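Beta-agarase B (Zobellia galactanivorans, PDB 4ATF) cleaves the beta-1,4 linkages of agarose at random, with retention of anomeric configuration, as a family 16 glycoside hydrolase of the outer membrane of an agar-degrading bacterium. Local coordinates at residues A[115-120]-A[294-299]; A[126-131]-A[257-262]; A[141-146]-A[262-267]. The protein carries 1 engineered substitution. One frame throughout, in Å; residues are numbered along the deposited sequence.

Contact 1: residues A[115-120]-A[294-299]; sequences ARAKVM and FGVDWI. With NA (sodium ion), chain I.
Asp297 and Trp298 both sit opposite Arg116 in a classic beta bulge, where two antiparallel strands slip by one residue beside a sodium site. Arg116 is gripped at both backbone ends: its N donates to Trp298 O (2.9 Å), and its O accepts from Asp297 N (2.8 Å). Beyond the bulge, Lys118 N donates to Gly295 O.

The Arg116 side chain runs out extended, CG anti to the backbone N (chi1 175°). Its CB lies over the centre of the Trp298 six-membered ring, 3.5 Å from the centroid, a CH-pi contact in which the indole covers the aliphatic root of the arginine. Farther out, NH1 of Arg116 makes a salt bridge of 2.9 Å to Asp297 OD2, on the anti side but tilted out of the carboxylate plane.

Ala115, Ala117, Val296 and Ile299 line the other face. The small CB of Ala117 fits against Phe294 CE1 (3.9 Å), and Phe294 packs inward on Ile259 and Leu142.

Asp297 also binds sodium through O (2.3 Å) and OD1 (2.4 Å), with Asn37, Glu39, Gly81 and a water completing the shell. One carboxylate oxygen thus serves the metal and the other the arginine, whose charge probably helps to hold the carboxylate in place.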
loop_
_atom_site.group_PDB
_atom_site.type_symbol
_atom_site.label_atom_id
_atom_site.label_comp_id
_atom_site.label_asym_id
_atom_site.label_seq_id
_atom_site.Cartn_x
_atom_site.Cartn_y
_atom_site.Cartn_z
ATOM N N ALA A 115 7.810 -2.433 -5.458
ATOM C CA ALA A 115 8.533 -2.433 -4.185
ATOM C C ALA A 115 9.005 -3.827 -3.871
ATOM O O ALA A 115 8.224 -4.760 -4.024
ATOM C CB ALA A 115 7.592 -2.014 -3.083
ATOM N N ARG A 116 10.265 -3.973 -3.433
ATOM C CA ARG A 116 10.712 -5.225 -2.895
ATOM C C ARG A 116 10.583 -5.121 -1.341
ATOM O O ARG A 116 11.265 -4.289 -0.686
ATOM C CB ARG A 116 12.149 -5.540 -3.363
ATOM C CG ARG A 116 12.751 -6.839 -2.718
ATOM C CD ARG A 116 14.120 -7.207 -3.287
ATOM N NE ARG A 116 14.438 -8.648 -2.973
ATOM C CZ ARG A 116 15.171 -9.052 -1.951
ATOM N NH1 ARG A 116 15.718 -8.154 -1.119
ATOM N NH2 ARG A 116 15.388 -10.354 -1.744
ATOM N N ALA A 117 9.684 -5.918 -0.750
ATOM C CA ALA A 117 9.309 -5.694 0.641
ATOM C C ALA A 117 9.051 -6.998 1.345
ATOM O O ALA A 117 8.752 -8.054 0.704
ATOM C CB ALA A 117 7.983 -4.757 0.730
ATOM N N LYS A 118 9.084 -6.955 2.663
ATOM C CA LYS A 118 8.821 -8.131 3.499
ATOM C C LYS A 118 7.650 -7.862 4.451
ATOM O O LYS A 118 7.770 -7.117 5.436
ATOM C CB LYS A 118 10.096 -8.533 4.261
ATOM C CG LYS A 118 9.997 -9.822 5.066
ATOM C CD LYS A 118 11.382 -10.093 5.732
ATOM C CE LYS A 118 11.179 -10.960 6.904
ATOM N NZ LYS A 118 11.476 -12.244 6.331
ATOM N N VAL A 119 6.514 -8.476 4.134
ATOM C CA VAL A 119 5.247 -8.297 4.901
ATOM C C VAL A 119 5.539 -8.672 6.373
ATOM O O VAL A 119 6.266 -9.684 6.629
ATOM C CB VAL A 119 4.144 -9.238 4.298
ATOM C CG1 VAL A 119 2.827 -9.240 5.153
ATOM C CG2 VAL A 119 3.852 -8.785 2.827
ATOM N N MET A 120 5.026 -7.896 7.334
ATOM C CA MET A 120 5.216 -8.219 8.758
ATOM C C MET A 120 4.543 -9.514 9.232
ATOM O O MET A 120 3.441 -9.846 8.779
ATOM C CB MET A 120 4.607 -7.114 9.630
ATOM C CG MET A 120 5.236 -5.759 9.389
ATOM S SD MET A 120 4.638 -4.519 10.618
ATOM C CE MET A 120 2.881 -4.408 10.097
ATOM N N PHE A 294 8.089 -3.532 9.465
ATOM C CA PHE A 294 7.838 -3.673 8.030
ATOM C C PHE A 294 9.104 -3.139 7.344
ATOM O O PHE A 294 9.575 -2.035 7.691
ATOM C CB PHE A 294 6.591 -2.842 7.675
ATOM C CG PHE A 294 6.223 -2.874 6.205
ATOM C CD1 PHE A 294 6.434 -4.042 5.420
ATOM C CD2 PHE A 294 5.699 -1.741 5.601
ATOM C CE1 PHE A 294 6.104 -4.061 4.028
ATOM C CE2 PHE A 294 5.322 -1.742 4.244
ATOM C CZ PHE A 294 5.522 -2.908 3.441
ATOM N N GLY A 295 9.699 -3.938 6.450
ATOM C CA GLY A 295 10.977 -3.558 5.795
ATOM C C GLY A 295 10.759 -3.466 4.301
ATOM O O GLY A 295 10.080 -4.342 3.706
ATOM N N VAL A 296 11.287 -2.400 3.707
ATOM C CA VAL A 296 11.211 -2.199 2.260
ATOM C C VAL A 296 12.645 -2.057 1.781
ATOM O O VAL A 296 13.336 -1.137 2.182
ATOM C CB VAL A 296 10.354 -0.947 1.850
ATOM C CG1 VAL A 296 10.430 -0.685 0.336
ATOM C CG2 VAL A 296 8.911 -1.167 2.251
ATOM N N ASP A 297 13.119 -3.001 0.970
ATOM C CA ASP A 297 14.494 -2.954 0.442
ATOM C C ASP A 297 14.602 -1.831 -0.617
ATOM O O ASP A 297 15.571 -1.054 -0.621
ATOM C CB ASP A 297 14.848 -4.343 -0.156
ATOM C CG ASP A 297 16.301 -4.447 -0.640
ATOM O OD1 ASP A 297 17.113 -3.549 -0.340
ATOM O OD2 ASP A 297 16.634 -5.440 -1.339
ATOM N N TRP A 298 13.604 -1.725 -1.494
ATOM C CA TRP A 298 13.601 -0.640 -2.509
ATOM C C TRP A 298 12.247 -0.460 -3.155
ATOM O O TRP A 298 11.357 -1.323 -3.047
ATOM C CB TRP A 298 14.705 -0.842 -3.602
ATOM C CG TRP A 298 14.877 -2.285 -4.215
ATOM C CD1 TRP A 298 15.934 -3.195 -4.002
ATOM C CD2 TRP A 298 14.015 -2.903 -5.195
ATOM N NE1 TRP A 298 15.745 -4.340 -4.817
ATOM C CE2 TRP A 298 14.586 -4.181 -5.539
ATOM C CE3 TRP A 298 12.810 -2.508 -5.802
ATOM C CZ2 TRP A 298 13.978 -5.050 -6.483
ATOM C CZ3 TRP A 298 12.194 -3.379 -6.720
ATOM C CH2 TRP A 298 12.791 -4.639 -7.052
ATOM N N ILE A 299 12.086 0.676 -3.811
ATOM C CA ILE A 299 10.918 0.968 -4.587
ATOM C C ILE A 299 11.407 1.620 -5.882
ATOM O O ILE A 299 12.195 2.603 -5.847
ATOM C CB ILE A 299 9.859 1.803 -3.808
ATOM C CG1 ILE A 299 8.565 1.974 -4.691
ATOM C CG2 ILE A 299 10.461 3.126 -3.321
ATOM C CD1 ILE A 299 7.368 2.478 -3.854
HETATM NA NA NA I . 17.838 -1.308 -0.083
HETATM O O HOH W 1 19.541 -2.012 -1.616
#

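Contact 2: residues A[126-131]-A[257-262]; sequences SDVWLL and IIINTE. With GAL (beta-D-galactopyranose), chain E; AAL (3,6-anhydro-alpha-L-galactopyranose), chain B.
Trp129 is sandwiched between the bound galactose and Ile258. The sugar lies on one face of the indole, its C5 3.7 Å above the ring plane and over the centre, as is usual where an aromatic platform carries the apolar face of a pyranose. On the opposite face Ile258 CB makes a CH-pi contact with the five-membered ring, 3.9 Å from its centroid, and the CG2 branch reaches the NE1 corner. The beta-branched isoleucine thus backs the platform from the other strand. CG of Trp129 stands between its own backbone N and carbonyl carbon (chi1 53°), a torsion that swings the indole across toward Ile258. At the end of the strand that carries Ile258, Glu262, extended beyond CG, accepts a hydrogen bond from galactose O4 at OE1 (2.6 Å). Its carboxylate plane stands nearly perpendicular to the indole, at 89°. Leu131 touches the anhydrogalactose with CD1 (3.9 Å to C6), while its CB rests on Ile258 CD1 (3.8 Å).

Behind these groups are two neighbouring antiparallel strands of the concave sheet in the GH16 jelly-roll sandwich, the sheet that forms the floor of the agarose cleft. Their hydrogen-bonded pairs are Asp127 with Asn260 and Trp129 with Ile258, each closed by two backbone bonds; Ile258 N to Trp129 O measures 2.7 Å. Residues of these pairs point to the sugar side. Val128, Leu130, Ile257 and Ile259 point instead into the sandwich, branched aliphatics suited to its dry interior. There Leu130 CD2 lies beside Ile257 CG1 (3.7 Å), and Ile257 goes on to touch Ile299 and Ile301 of strand 293-306.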
loop_
_atom_site.group_PDB
_atom_site.type_symbol
_atom_site.label_atom_id
_atom_site.label_comp_id
_atom_site.label_asym_id
_atom_site.label_seq_id
_atom_site.Cartn_x
_atom_site.Cartn_y
_atom_site.Cartn_z
ATOM N N SER A 126 0.558 -4.253 6.236
ATOM C CA SER A 126 1.812 -3.784 5.597
ATOM C C SER A 126 1.432 -3.217 4.243
ATOM O O SER A 126 0.895 -3.953 3.425
ATOM C CB SER A 126 2.739 -4.985 5.383
ATOM O OG SER A 126 3.093 -5.590 6.618
ATOM N N ASP A 127 1.616 -1.911 4.013
ATOM C CA ASP A 127 1.010 -1.227 2.851
ATOM C C ASP A 127 2.032 -0.475 2.001
ATOM O O ASP A 127 2.872 0.277 2.552
ATOM C CB ASP A 127 0.015 -0.167 3.362
ATOM C CG ASP A 127 -1.142 -0.776 4.132
ATOM O OD1 ASP A 127 -1.658 -1.801 3.652
ATOM O OD2 ASP A 127 -1.520 -0.228 5.229
ATOM N N VAL A 128 1.891 -0.583 0.669
ATOM C CA VAL A 128 2.510 0.330 -0.281
ATOM C C VAL A 128 1.372 0.700 -1.224
ATOM O O VAL A 128 0.780 -0.178 -1.876
ATOM C CB VAL A 128 3.627 -0.379 -1.112
ATOM C CG1 VAL A 128 4.216 0.551 -2.193
ATOM C CG2 VAL A 128 4.750 -0.887 -0.174
ATOM N N TRP A 129 1.074 1.995 -1.345
ATOM C CA TRP A 129 -0.113 2.421 -2.092
ATOM C C TRP A 129 0.042 3.798 -2.729
ATOM O O TRP A 129 1.047 4.528 -2.417
ATOM C CB TRP A 129 -1.373 2.286 -1.201
ATOM C CG TRP A 129 -1.363 2.941 0.135
ATOM C CD1 TRP A 129 -0.467 2.744 1.184
ATOM C CD2 TRP A 129 -2.317 3.904 0.594
ATOM N NE1 TRP A 129 -0.844 3.525 2.262
ATOM C CE2 TRP A 129 -1.982 4.236 1.928
ATOM C CE3 TRP A 129 -3.477 4.488 -0.000
ATOM C CZ2 TRP A 129 -2.728 5.162 2.684
ATOM C CZ3 TRP A 129 -4.247 5.395 0.765
ATOM C CH2 TRP A 129 -3.854 5.728 2.108
ATOM N N LEU A 130 -0.903 4.171 -3.620
ATOM C CA LEU A 130 -0.881 5.470 -4.340
ATOM C C LEU A 130 -2.184 6.167 -4.006
ATOM O O LEU A 130 -3.261 5.497 -3.981
ATOM C CB LEU A 130 -0.855 5.275 -5.873
ATOM C CG LEU A 130 0.297 4.360 -6.341
ATOM C CD1 LEU A 130 0.160 4.199 -7.891
ATOM C CD2 LEU A 130 1.695 4.911 -5.941
ATOM N N LEU A 131 -2.151 7.478 -3.763
ATOM C CA LEU A 131 -3.426 8.182 -3.336
ATOM C C LEU A 131 -3.405 9.573 -3.961
ATOM O O LEU A 131 -2.393 10.282 -3.799
ATOM C CB LEU A 131 -3.491 8.310 -1.796
ATOM C CG LEU A 131 -4.713 9.010 -1.214
ATOM C CD1 LEU A 131 -5.923 8.126 -1.548
ATOM C CD2 LEU A 131 -4.545 9.145 0.328
ATOM N N ILE A 257 2.945 8.509 -3.445
ATOM C CA ILE A 257 3.270 7.143 -3.095
ATOM C C ILE A 257 3.298 7.121 -1.578
ATOM O O ILE A 257 3.914 8.002 -0.963
ATOM C CB ILE A 257 4.665 6.761 -3.646
ATOM C CG1 ILE A 257 4.728 6.916 -5.186
ATOM C CG2 ILE A 257 5.061 5.324 -3.121
ATOM C CD1 ILE A 257 6.206 6.730 -5.731
ATOM N N ILE A 258 2.604 6.182 -0.953
ATOM C CA ILE A 258 2.544 6.148 0.536
ATOM C C ILE A 258 3.026 4.734 0.952
ATOM O O ILE A 258 2.633 3.740 0.316
ATOM C CB ILE A 258 1.084 6.405 1.042
ATOM C CG1 ILE A 258 0.563 7.759 0.466
ATOM C CG2 ILE A 258 0.977 6.273 2.570
ATOM C CD1 ILE A 258 -0.849 8.154 0.953
ATOM N N ILE A 259 3.909 4.664 1.982
ATOM C CA ILE A 259 4.345 3.386 2.560
ATOM C C ILE A 259 4.023 3.466 4.060
ATOM O O ILE A 259 4.488 4.397 4.722
ATOM C CB ILE A 259 5.875 3.159 2.315
ATOM C CG1 ILE A 259 6.159 3.227 0.805
ATOM C CG2 ILE A 259 6.313 1.793 2.999
ATOM C CD1 ILE A 259 7.644 3.000 0.392
ATOM N N ASN A 260 3.284 2.504 4.624
ATOM C CA ASN A 260 2.926 2.575 6.016
ATOM C C ASN A 260 2.547 1.232 6.551
ATOM O O ASN A 260 2.599 0.218 5.830
ATOM C CB ASN A 260 1.806 3.656 6.288
ATOM C CG ASN A 260 0.384 3.219 5.838
ATOM O OD1 ASN A 260 0.059 2.051 5.808
ATOM N ND2 ASN A 260 -0.474 4.195 5.533
ATOM N N THR A 261 2.229 1.213 7.853
ATOM C CA THR A 261 1.465 0.103 8.445
ATOM C C THR A 261 0.226 0.729 9.039
ATOM O O THR A 261 0.233 1.964 9.295
ATOM C CB THR A 261 2.275 -0.757 9.475
ATOM O OG1 THR A 261 2.593 0.029 10.638
ATOM C CG2 THR A 261 3.612 -1.245 8.823
ATOM N N GLU A 262 -0.812 -0.093 9.300
ATOM C CA GLU A 262 -2.135 0.428 9.776
ATOM C C GLU A 262 -2.831 -0.620 10.609
ATOM O O GLU A 262 -2.804 -1.816 10.267
ATOM C CB GLU A 262 -3.152 0.777 8.632
ATOM C CG GLU A 262 -2.816 1.978 7.813
ATOM C CD GLU A 262 -3.819 2.254 6.635
ATOM O OE1 GLU A 262 -4.827 1.549 6.486
ATOM O OE2 GLU A 262 -3.539 3.130 5.788
HETATM C C1 GAL E . -6.701 1.024 1.223
HETATM C C2 GAL E . -7.619 1.999 1.947
HETATM C C3 GAL E . -6.961 3.269 2.495
HETATM C C4 GAL E . -5.797 2.799 3.390
HETATM C C5 GAL E . -4.907 1.802 2.592
HETATM C C6 GAL E . -3.646 1.353 3.352
HETATM O O2 GAL E . -8.529 2.402 0.964
HETATM O O3 GAL E . -8.001 3.920 3.246
HETATM O O4 GAL E . -6.357 2.131 4.490
HETATM O O5 GAL E . -5.599 0.672 2.042
HETATM O O6 GAL E . -2.945 0.523 2.423
HETATM C C1 AAL B . -8.388 5.217 2.746
HETATM C C2 AAL B . -9.649 5.670 3.539
HETATM C C3 AAL B . -9.789 7.220 3.381
HETATM C C4 AAL B . -8.598 8.029 3.745
HETATM C C5 AAL B . -7.580 7.532 2.744
HETATM C C6 AAL B . -8.416 7.737 1.450
HETATM O O2 AAL B . -9.490 5.331 4.915
HETATM O O3 AAL B . -9.785 7.552 1.942
HETATM O O4 AAL B . -8.670 9.426 3.738
HETATM O O5 AAL B . -7.221 6.132 2.905
#

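Contact 3: residues A[141-146]-A[262-267]; sequences ILDAYG and EDQTWR. Engineered in segment 141-146: Asp143 (natural residue Glu). With GAL (beta-D-galactopyranose), chain E.
Tyr145 brings its ring against Trp266 and Arg267, and its hydroxyl against the side-chain amide of Gln264. The aromatic contact is an offset edge-to-face pair: the benzo edge of Trp266 is directed at the tyrosine face, with planes at 85° and centroids 5.7 Å apart. Its nearest carbon, CZ2 of Trp266, comes within 3.9 Å of Tyr145 CZ.

Arg267 packs against the same ring. Its CD touches Tyr145 CD2 at 3.3 Å, and a bend at chi3 (108°) then lays the guanidinium over that same CD2, its plane inclined by 37° to the ring. Arginine suits the place because its CG methylene also packs on an aromatic, over the centre of the Trp266 indole. NH2 bonds to Thr123 O, and Phe160 provides a cation-pi partner.

Among polar groups, Gln264 occupies the N-cap position of helix 265-268, where its backbone O accepts from Arg267 N (3.0 Å). The same residue brings its side-chain amide to the tip of Tyr145.

Asp143, an engineered replacement for glutamate, hydrogen-bonds through OD2 to His165 ND1 and lies about 3 Å, nearest atoms, from a bound anhydrogalactose. The position is assigned by similarity to the proton donor, with Glu138 as nucleophile. Between the two, Ile141 and Leu142 both face Val128, the classic bulge of the catalytic strand characteristic of GH16 enzymes that keep this extra residue.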
loop_
_atom_site.group_PDB
_atom_site.type_symbol
_atom_site.label_atom_id
_atom_site.label_comp_id
_atom_site.label_asym_id
_atom_site.label_seq_id
_atom_site.Cartn_x
_atom_site.Cartn_y
_atom_site.Cartn_z
ATOM N N ILE A 141 -0.563 -1.231 -4.015
ATOM C CA ILE A 141 0.427 -2.047 -4.712
ATOM C C ILE A 141 0.632 -3.292 -3.820
ATOM O O ILE A 141 0.609 -4.491 -4.280
ATOM C CB ILE A 141 1.712 -1.232 -4.970
ATOM C CG1 ILE A 141 1.394 -0.064 -5.930
ATOM C CG2 ILE A 141 2.873 -2.124 -5.528
ATOM C CD1 ILE A 141 2.467 1.025 -5.898
ATOM N N LEU A 142 0.697 -3.036 -2.519
ATOM C CA LEU A 142 0.823 -4.159 -1.543
ATOM C C LEU A 142 -0.157 -3.821 -0.390
ATOM O O LEU A 142 -0.132 -2.693 0.148
ATOM C CB LEU A 142 2.226 -4.221 -0.940
ATOM C CG LEU A 142 2.479 -5.191 0.254
ATOM C CD1 LEU A 142 2.137 -6.656 -0.095
ATOM C CD2 LEU A 142 4.010 -5.083 0.739
ATOM N N ASP A 143 -0.986 -4.763 0.006
ATOM C CA ASP A 143 -1.831 -4.550 1.182
ATOM C C ASP A 143 -1.999 -5.959 1.764
ATOM O O ASP A 143 -2.673 -6.841 1.164
ATOM C CB ASP A 143 -3.188 -3.887 0.796
ATOM C CG ASP A 143 -4.241 -3.933 1.969
ATOM O OD1 ASP A 143 -3.972 -3.761 3.158
ATOM O OD2 ASP A 143 -5.414 -4.099 1.696
ATOM N N ALA A 144 -1.295 -6.238 2.860
ATOM C CA ALA A 144 -1.228 -7.637 3.381
ATOM C C ALA A 144 -1.182 -7.648 4.884
ATOM O O ALA A 144 -0.554 -6.769 5.482
ATOM C CB ALA A 144 0.075 -8.387 2.795
ATOM N N TYR A 145 -1.808 -8.669 5.473
ATOM C CA TYR A 145 -1.905 -8.887 6.931
ATOM C C TYR A 145 -1.106 -10.170 7.143
ATOM O O TYR A 145 -1.631 -11.272 6.978
ATOM C CB TYR A 145 -3.400 -9.048 7.352
ATOM C CG TYR A 145 -4.222 -7.877 6.853
ATOM C CD1 TYR A 145 -4.783 -7.896 5.568
ATOM C CD2 TYR A 145 -4.386 -6.689 7.614
ATOM C CE1 TYR A 145 -5.509 -6.816 5.059
ATOM C CE2 TYR A 145 -5.161 -5.580 7.078
ATOM C CZ TYR A 145 -5.701 -5.671 5.818
ATOM O OH TYR A 145 -6.431 -4.618 5.233
ATOM N N GLY A 146 0.181 -10.066 7.481
ATOM C CA GLY A 146 1.051 -11.248 7.399
ATOM C C GLY A 146 1.115 -12.286 8.523
ATOM O O GLY A 146 1.757 -13.328 8.329
ATOM N N GLU A 262 -0.812 -0.093 9.300
ATOM C CA GLU A 262 -2.135 0.428 9.776
ATOM C C GLU A 262 -2.831 -0.620 10.609
ATOM O O GLU A 262 -2.804 -1.816 10.267
ATOM C CB GLU A 262 -3.152 0.777 8.632
ATOM C CG GLU A 262 -2.816 1.978 7.813
ATOM C CD GLU A 262 -3.819 2.254 6.635
ATOM O OE1 GLU A 262 -4.827 1.549 6.486
ATOM O OE2 GLU A 262 -3.539 3.130 5.788
ATOM N N ASP A 263 -3.501 -0.183 11.668
ATOM C CA ASP A 263 -4.551 -1.003 12.242
ATOM C C ASP A 263 -5.882 -0.509 11.616
ATOM O O ASP A 263 -6.195 0.668 11.732
ATOM C CB ASP A 263 -4.609 -0.799 13.772
ATOM C CG ASP A 263 -5.788 -1.509 14.388
ATOM O OD1 ASP A 263 -6.884 -0.865 14.501
ATOM O OD2 ASP A 263 -5.596 -2.691 14.807
ATOM N N GLN A 264 -6.674 -1.381 10.995
ATOM C CA GLN A 264 -7.930 -0.928 10.416
ATOM C C GLN A 264 -9.162 -1.303 11.310
ATOM O O GLN A 264 -9.163 -2.331 11.984
ATOM C CB GLN A 264 -8.029 -1.530 9.023
ATOM C CG GLN A 264 -6.990 -0.863 8.171
ATOM C CD GLN A 264 -6.479 -1.664 7.017
ATOM O OE1 GLN A 264 -5.595 -1.195 6.230
ATOM N NE2 GLN A 264 -7.027 -2.831 6.829
ATOM N N THR A 265 -10.189 -0.429 11.300
ATOM C CA THR A 265 -11.401 -0.651 12.117
ATOM C C THR A 265 -12.108 -2.004 11.851
ATOM O O THR A 265 -12.577 -2.687 12.770
ATOM C CB THR A 265 -12.435 0.504 11.965
ATOM O OG1 THR A 265 -11.769 1.730 12.257
ATOM C CG2 THR A 265 -13.610 0.330 13.000
ATOM N N TRP A 266 -12.165 -2.435 10.604
ATOM C CA TRP A 266 -12.885 -3.702 10.342
ATOM C C TRP A 266 -12.184 -4.927 11.007
ATOM O O TRP A 266 -12.810 -6.001 11.137
ATOM C CB TRP A 266 -13.066 -3.932 8.825
ATOM C CG TRP A 266 -11.814 -4.267 8.013
ATOM C CD1 TRP A 266 -10.892 -3.392 7.534
ATOM C CD2 TRP A 266 -11.362 -5.577 7.603
ATOM N NE1 TRP A 266 -9.859 -4.072 6.846
ATOM C CE2 TRP A 266 -10.146 -5.404 6.853
ATOM C CE3 TRP A 266 -11.868 -6.868 7.769
ATOM C CZ2 TRP A 266 -9.454 -6.450 6.282
ATOM C CZ3 TRP A 266 -11.155 -7.950 7.194
ATOM C CH2 TRP A 266 -9.952 -7.728 6.459
ATOM N N ARG A 267 -10.904 -4.729 11.407
ATOM C CA ARG A 267 -10.049 -5.774 12.034
ATOM C C ARG A 267 -10.066 -5.602 13.543
ATOM O O ARG A 267 -10.307 -6.577 14.241
ATOM C CB ARG A 267 -8.560 -5.727 11.549
ATOM C CG ARG A 267 -8.200 -5.901 10.036
ATOM C CD ARG A 267 -6.634 -6.263 9.967
ATOM N NE ARG A 267 -6.881 -7.547 9.631
ATOM C CZ ARG A 267 -6.308 -8.693 9.834
ATOM N NH1 ARG A 267 -7.052 -9.580 9.228
ATOM N NH2 ARG A 267 -5.138 -9.011 10.454
HETATM C C1 GAL E . -6.701 1.024 1.223
HETATM C C2 GAL E . -7.619 1.999 1.947
HETATM C C3 GAL E . -6.961 3.269 2.495
HETATM C C4 GAL E . -5.797 2.799 3.390
HETATM C C5 GAL E . -4.907 1.802 2.592
HETATM C C6 GAL E . -3.646 1.353 3.352
HETATM O O2 GAL E . -8.529 2.402 0.964
HETATM O O3 GAL E . -8.001 3.920 3.246
HETATM O O4 GAL E . -6.357 2.131 4.490
HETATM O O5 GAL E . -5.599 0.672 2.042
HETATM O O6 GAL E . -2.945 0.523 2.423
#

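In the fold
From the N terminus, the chain runs through 115-120, 126-131 and 141-146 on three successive strands, and their partners arrive only after more than a hundred residues. Contact 2 closes its loop when strand 255-262 returns beside 126-131; contact 3 follows at once as the chain leaves that strand for helix 265-268. These two contacts cross, share Glu262 and touch the same galactose. Contact 1 closes last, at strand 293-306, and encloses both. It lies in the sheet opposite the cleft floor: Phe294 packs against Thr261, and Val119 against Ala144. The three together join the sodium-bearing side of the sandwich to the substrate cleft.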